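Local coordinates for protein metazoan TIR-STING fusion (Crassostrea gigas, PDB 6WT6) that joins a TIR domain to a STING ligand-binding domain in one chain, and is found here as an assembly of two such chains, at residues D228-E233 with G277-V282; L218-S223 with V304-F309. All blocks are in the same frame, centred on the assembly; numbering follows the deposited sequence.

Contact 1 of 2, residues D228-E233 with G277-V282; sequences DSIADE and GEYIGV
Tyr-279 carries this contact almost alone, its ring reaching from the end of strand 272-279 to the loop residues 229-233 as one aromatic side chain against a short turn. The apolar part is the meeting of that ring with Ile-230. CD1 of the isoleucine lies 3.6 Å from CZ of Tyr-279, obliquely to the ring, and the backbone of the turn closes in on CE2, which is 3.6 Å from Ile-230 N. In Ile-230, CG1 anti to the backbone N (chi1 -171°) and a turn at chi2 (67°) bring CD1 to the phenol end of the ring. Ser-229 comes in at the ring edge, its backbone C being 3.8 Å from Tyr-279 CE2. On the same isoleucine pack Phe-219, Tyr-263 and Tyr-332, so the pair is part of a larger, mostly aromatic apolar cluster.

The setting is the five-stranded mixed sheet of the STING ligand-binding domain, where the 3-10 turn 230-233, in the loop between strands 212-221 and 238-243, packs beside the end of strand 272-279.

The polar link across the contact is a single water. It is hydrogen-bonded to Tyr-279 OH at 2.6 Å and donates to Glu-233 OE2 at 2.8 Å; it sits in the plane of the tyrosine ring, at its edge. A bend at chi2 (-79°) turns the Glu-233 carboxylate to this water. The CG of Glu-233 lies 3.9 Å from Tyr-279 OH.

Within the turn, Ser-229 OG accepts from Ala-231 N at 3.1 Å, an ST turn, and also bonds to the hydroxyl of Tyr-263 on strand 260-266. The carboxylate of Asp-232 returns to Ser-229 N through a weak bond of 3.2 Å to OD2.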
loop_
_atom_site.group_PDB
_atom_site.type_symbol
_atom_site.label_atom_id
_atom_site.label_comp_id
_atom_site.label_asym_id
_atom_site.label_seq_id
_atom_site.Cartn_x
_atom_site.Cartn_y
_atom_site.Cartn_z
ATOM N N ASP A 228 0.003 2.753 23.763
ATOM C CA ASP A 228 0.732 1.539 24.117
ATOM C C ASP A 228 -0.212 0.422 24.534
ATOM O O ASP A 228 0.073 -0.757 24.293
ATOM C CB ASP A 228 1.738 1.825 25.234
ATOM C CG ASP A 228 3.014 2.469 24.724
ATOM O OD1 ASP A 228 3.457 2.133 23.601
ATOM O OD2 ASP A 228 3.579 3.311 25.452
ATOM N N SER A 229 -1.336 0.771 25.153
ATOM C CA SER A 229 -2.334 -0.201 25.572
ATOM C C SER A 229 -3.704 0.449 25.470
ATOM O O SER A 229 -3.848 1.639 25.759
ATOM C CB SER A 229 -2.071 -0.679 27.005
ATOM O OG SER A 229 -3.153 -1.446 27.496
ATOM N N ILE A 230 -4.705 -0.329 25.048
ATOM C CA ILE A 230 -6.065 0.201 24.995
ATOM C C ILE A 230 -6.547 0.567 26.389
ATOM O O ILE A 230 -7.411 1.439 26.547
ATOM C CB ILE A 230 -7.012 -0.806 24.314
ATOM C CG1 ILE A 230 -8.382 -0.178 24.060
ATOM C CG2 ILE A 230 -7.158 -2.059 25.156
ATOM C CD1 ILE A 230 -8.365 0.935 23.028
ATOM N N ALA A 231 -5.980 -0.066 27.420
ATOM C CA ALA A 231 -6.285 0.271 28.803
ATOM C C ALA A 231 -5.816 1.671 29.183
ATOM O O ALA A 231 -6.254 2.191 30.215
ATOM C CB ALA A 231 -5.663 -0.769 29.739
ATOM N N ASP A 232 -4.947 2.290 28.382
ATOM C CA ASP A 232 -4.561 3.677 28.613
ATOM C C ASP A 232 -5.698 4.654 28.354
ATOM O O ASP A 232 -5.544 5.845 28.640
ATOM C CB ASP A 232 -3.362 4.048 27.740
ATOM C CG ASP A 232 -2.093 3.347 28.170
ATOM O OD1 ASP A 232 -1.991 3.006 29.366
ATOM O OD2 ASP A 232 -1.201 3.138 27.320
ATOM N N GLU A 233 -6.822 4.185 27.808
ATOM C CA GLU A 233 -7.964 5.054 27.562
ATOM C C GLU A 233 -8.844 5.229 28.789
ATOM O O GLU A 233 -9.608 6.200 28.853
ATOM C CB GLU A 233 -8.814 4.505 26.414
ATOM C CG GLU A 233 -8.323 4.896 25.034
ATOM C CD GLU A 233 -8.712 6.313 24.656
ATOM O OE1 GLU A 233 -9.658 6.858 25.263
ATOM O OE2 GLU A 233 -8.069 6.881 23.750
ATOM N N GLY A 277 -8.070 -7.797 23.026
ATOM C CA GLY A 277 -8.120 -6.557 22.273
ATOM C C GLY A 277 -6.749 -5.950 22.076
ATOM O O GLY A 277 -5.838 -6.130 22.894
ATOM N N GLU A 278 -6.611 -5.211 20.980
ATOM C CA GLU A 278 -5.388 -4.485 20.685
ATOM C C GLU A 278 -5.690 -3.458 19.605
ATOM O O GLU A 278 -6.719 -3.525 18.928
ATOM C CB GLU A 278 -4.269 -5.431 20.243
ATOM C CG GLU A 278 -4.581 -6.187 18.958
ATOM C CD GLU A 278 -3.635 -7.350 18.719
ATOM O OE1 GLU A 278 -3.235 -7.997 19.707
ATOM O OE2 GLU A 278 -3.287 -7.610 17.545
ATOM N N TYR A 279 -4.785 -2.497 19.463
ATOM C CA TYR A 279 -4.872 -1.555 18.360
ATOM C C TYR A 279 -4.450 -2.226 17.058
ATOM O O TYR A 279 -3.651 -3.164 17.047
ATOM C CB TYR A 279 -3.981 -0.335 18.618
ATOM C CG TYR A 279 -4.490 0.633 19.669
ATOM C CD1 TYR A 279 -5.458 1.577 19.359
ATOM C CD2 TYR A 279 -3.979 0.619 20.959
ATOM C CE1 TYR A 279 -5.917 2.466 20.307
ATOM C CE2 TYR A 279 -4.433 1.504 21.918
ATOM C CZ TYR A 279 -5.400 2.428 21.586
ATOM O OH TYR A 279 -5.852 3.315 22.533
ATOM N N ILE A 280 -5.009 -1.741 15.951
ATOM C CA ILE A 280 -4.479 -2.031 14.620
ATOM C C ILE A 280 -3.248 -1.145 14.455
ATOM O O ILE A 280 -3.363 0.041 14.132
ATOM C CB ILE A 280 -5.513 -1.777 13.520
ATOM C CG1 ILE A 280 -6.796 -2.556 13.802
ATOM C CG2 ILE A 280 -4.942 -2.153 12.161
ATOM C CD1 ILE A 280 -7.849 -2.408 12.724
ATOM N N GLY A 281 -2.061 -1.714 14.688
ATOM C CA GLY A 281 -0.862 -0.899 14.803
ATOM C C GLY A 281 -0.474 -0.180 13.526
ATOM O O GLY A 281 0.167 0.875 13.576
ATOM N N VAL A 282 -0.863 -0.726 12.370
ATOM C CA VAL A 282 -0.421 -0.157 11.100
ATOM C C VAL A 282 -1.020 1.230 10.866
ATOM O O VAL A 282 -0.410 2.065 10.185
ATOM C CB VAL A 282 -0.751 -1.126 9.947
ATOM C CG1 VAL A 282 -2.254 -1.203 9.709
ATOM C CG2 VAL A 282 -0.018 -0.716 8.673
HETATM O O HOH W 1 -7.402 5.163 21.619
#

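Contact 2 of 2, residues L218-S223 with V304-F309; sequences LFFPQS and VQSMRF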
loop_
_atom_site.group_PDB
_atom_site.type_symbol
_atom_site.label_atom_id
_atom_site.label_comp_id
_atom_site.label_asym_id
_atom_site.label_seq_id
_atom_site.Cartn_x
_atom_site.Cartn_y
_atom_site.Cartn_z
ATOM N N LEU A 218 -10.258 -5.403 17.384
ATOM C CA LEU A 218 -9.190 -4.586 16.822
ATOM C C LEU A 218 -9.644 -3.134 16.827
ATOM O O LEU A 218 -10.663 -2.796 16.214
ATOM C CB LEU A 218 -8.844 -5.041 15.406
ATOM C CG LEU A 218 -8.395 -6.493 15.238
ATOM C CD1 LEU A 218 -8.403 -6.864 13.769
ATOM C CD2 LEU A 218 -7.010 -6.703 15.850
ATOM N N PHE A 219 -8.894 -2.282 17.515
ATOM C CA PHE A 219 -9.329 -0.920 17.788
ATOM C C PHE A 219 -8.763 0.036 16.749
ATOM O O PHE A 219 -7.561 0.016 16.459
ATOM C CB PHE A 219 -8.934 -0.504 19.205
ATOM C CG PHE A 219 -9.720 -1.218 20.265
ATOM C CD1 PHE A 219 -10.930 -0.709 20.709
ATOM C CD2 PHE A 219 -9.275 -2.423 20.783
ATOM C CE1 PHE A 219 -11.665 -1.377 21.671
ATOM C CE2 PHE A 219 -10.008 -3.093 21.746
ATOM C CZ PHE A 219 -11.204 -2.571 22.189
ATOM N N PHE A 220 -9.642 0.874 16.201
ATOM C CA PHE A 220 -9.344 1.743 15.065
ATOM C C PHE A 220 -9.805 3.148 15.438
ATOM O O PHE A 220 -10.897 3.581 15.044
ATOM C CB PHE A 220 -10.043 1.222 13.803
ATOM C CG PHE A 220 -9.527 1.801 12.508
ATOM C CD1 PHE A 220 -9.129 3.129 12.411
ATOM C CD2 PHE A 220 -9.461 1.007 11.373
ATOM C CE1 PHE A 220 -8.665 3.645 11.212
ATOM C CE2 PHE A 220 -9.002 1.516 10.173
ATOM C CZ PHE A 220 -8.601 2.837 10.092
ATOM N N PRO A 221 -9.003 3.882 16.208
ATOM C CA PRO A 221 -9.342 5.281 16.498
ATOM C C PRO A 221 -9.279 6.126 15.235
ATOM O O PRO A 221 -8.378 5.969 14.408
ATOM C CB PRO A 221 -8.270 5.703 17.509
ATOM C CG PRO A 221 -7.113 4.795 17.220
ATOM C CD PRO A 221 -7.730 3.479 16.831
ATOM N N GLN A 222 -10.247 7.040 15.095
ATOM C CA GLN A 222 -10.339 7.831 13.871
ATOM C C GLN A 222 -9.099 8.689 13.651
ATOM O O GLN A 222 -8.720 8.948 12.505
ATOM C CB GLN A 222 -11.586 8.715 13.901
ATOM C CG GLN A 222 -11.770 9.551 12.642
ATOM C CD GLN A 222 -13.047 10.362 12.659
ATOM O OE1 GLN A 222 -13.818 10.305 13.615
ATOM N NE2 GLN A 222 -13.279 11.123 11.598
ATOM N N SER A 223 -8.461 9.151 14.725
ATOM C CA SER A 223 -7.250 9.943 14.549
ATOM C C SER A 223 -6.065 9.098 14.116
ATOM O O SER A 223 -5.027 9.665 13.754
ATOM C CB SER A 223 -6.896 10.677 15.840
ATOM O OG SER A 223 -6.300 9.785 16.766
ATOM N N VAL A 304 -9.610 9.551 4.448
ATOM C CA VAL A 304 -9.925 8.812 3.227
ATOM C C VAL A 304 -9.063 7.560 3.120
ATOM O O VAL A 304 -9.568 6.458 2.866
ATOM C CB VAL A 304 -9.763 9.719 1.995
ATOM C CG1 VAL A 304 -9.774 8.887 0.721
ATOM C CG2 VAL A 304 -10.865 10.768 1.963
ATOM N N GLN A 305 -7.747 7.715 3.304
ATOM C CA GLN A 305 -6.840 6.571 3.268
ATOM C C GLN A 305 -7.233 5.515 4.294
ATOM O O GLN A 305 -7.220 4.313 3.999
ATOM C CB GLN A 305 -5.400 7.028 3.513
ATOM C CG GLN A 305 -4.817 7.929 2.430
ATOM C CD GLN A 305 -4.147 7.163 1.307
ATOM O OE1 GLN A 305 -4.331 5.954 1.162
ATOM N NE2 GLN A 305 -3.352 7.868 0.508
ATOM N N SER A 306 -7.600 5.943 5.505
ATOM C CA SER A 306 -7.890 4.982 6.564
ATOM C C SER A 306 -9.219 4.262 6.345
ATOM O O SER A 306 -9.389 3.134 6.824
ATOM C CB SER A 306 -7.870 5.678 7.927
ATOM O OG SER A 306 -8.819 6.723 7.983
ATOM N N MET A 307 -10.175 4.886 5.643
ATOM C CA MET A 307 -11.414 4.183 5.310
ATOM C C MET A 307 -11.232 3.237 4.126
ATOM O O MET A 307 -11.897 2.197 4.062
ATOM C CB MET A 307 -12.546 5.173 5.015
ATOM C CG MET A 307 -12.991 5.991 6.225
ATOM S SD MET A 307 -13.001 5.025 7.753
ATOM C CE MET A 307 -14.443 4.022 7.524
ATOM N N ARG A 308 -10.360 3.586 3.178
ATOM C CA ARG A 308 -9.988 2.642 2.132
ATOM C C ARG A 308 -9.274 1.437 2.725
ATOM O O ARG A 308 -9.568 0.292 2.363
ATOM C CB ARG A 308 -9.111 3.328 1.086
ATOM C CG ARG A 308 -9.855 4.248 0.147
ATOM C CD ARG A 308 -8.875 5.079 -0.649
ATOM N NE ARG A 308 -9.535 5.857 -1.689
ATOM C CZ ARG A 308 -8.926 6.772 -2.432
ATOM N NH1 ARG A 308 -7.637 7.028 -2.245
ATOM N NH2 ARG A 308 -9.605 7.431 -3.359
ATOM N N PHE A 309 -8.328 1.681 3.639
ATOM C CA PHE A 309 -7.682 0.585 4.350
ATOM C C PHE A 309 -8.711 -0.263 5.088
ATOM O O PHE A 309 -8.693 -1.498 5.007
ATOM C CB PHE A 309 -6.639 1.131 5.328
ATOM C CG PHE A 309 -6.229 0.140 6.392
ATOM C CD1 PHE A 309 -5.435 -0.961 6.074
ATOM C CD2 PHE A 309 -6.637 0.302 7.704
ATOM C CE1 PHE A 309 -5.055 -1.867 7.052
ATOM C CE2 PHE A 309 -6.263 -0.603 8.684
ATOM C CZ PHE A 309 -5.471 -1.693 8.356
HETATM O O HOH W 2 -9.892 7.660 10.073
#
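Two phenylalanine rings meet where strand 212-221 faces helix 299-319. The edge of the Phe-309 ring, near its plane, receives CE2 of Phe-220, 3.6 Å from Phe-309 CD2, while Phe-309 CD2 approaches the Phe-220 ring obliquely. The ring planes stand at 48° with centroids 5.9 Å apart. At the edge of Phe-220 and in its plane comes CB of Ser-306, 3.6 Å from Phe-220 CZ; the carbonyl O of Ser-306 lies 3.4 Å from that same CZ, at a slant to the ring. Having CG anti to the backbone N (chi1 -164°), Phe-220 reaches the helix. Phe-331 also meets the Phe-220 ring, and Phe-179 and Ala-180 of helix 176-204 pack on Phe-309.

A water joins the residue just past the strand's end to the helix, donating to Gln-222 O at 3.0 Å and to Ser-306 OG at 2.5 Å. The serine hydroxyl also bonds back to Lys-302 O within its own helix. This is helix-on-sheet packing, an aromatic strand residue set against a helix in the hydrophobic core between the mixed sheet and helices of the STING ligand-binding domain.

In the fold
The two contacts illustrate how one sheet meets different surroundings. The three touching residues of contact 2 are all buried and join helix to strand, whereas contact 1 is partly buried, farther from the centre of the chain, and ties a loop to a strand end. They meet directly: strands 212-221 and 272-279 are neighbours, Glu-278 O probably accepting from Phe-219 N at 2.9 Å, and Val-282 packs on Phe-309. Along the chain, contact 1 is nested inside the loop that contact 2 closes. Both add one water bridge to aromatic packing; in contact 1 it starts from the ring's own hydroxyl, in contact 2 it runs between Ser-306 OG and Gln-222 O.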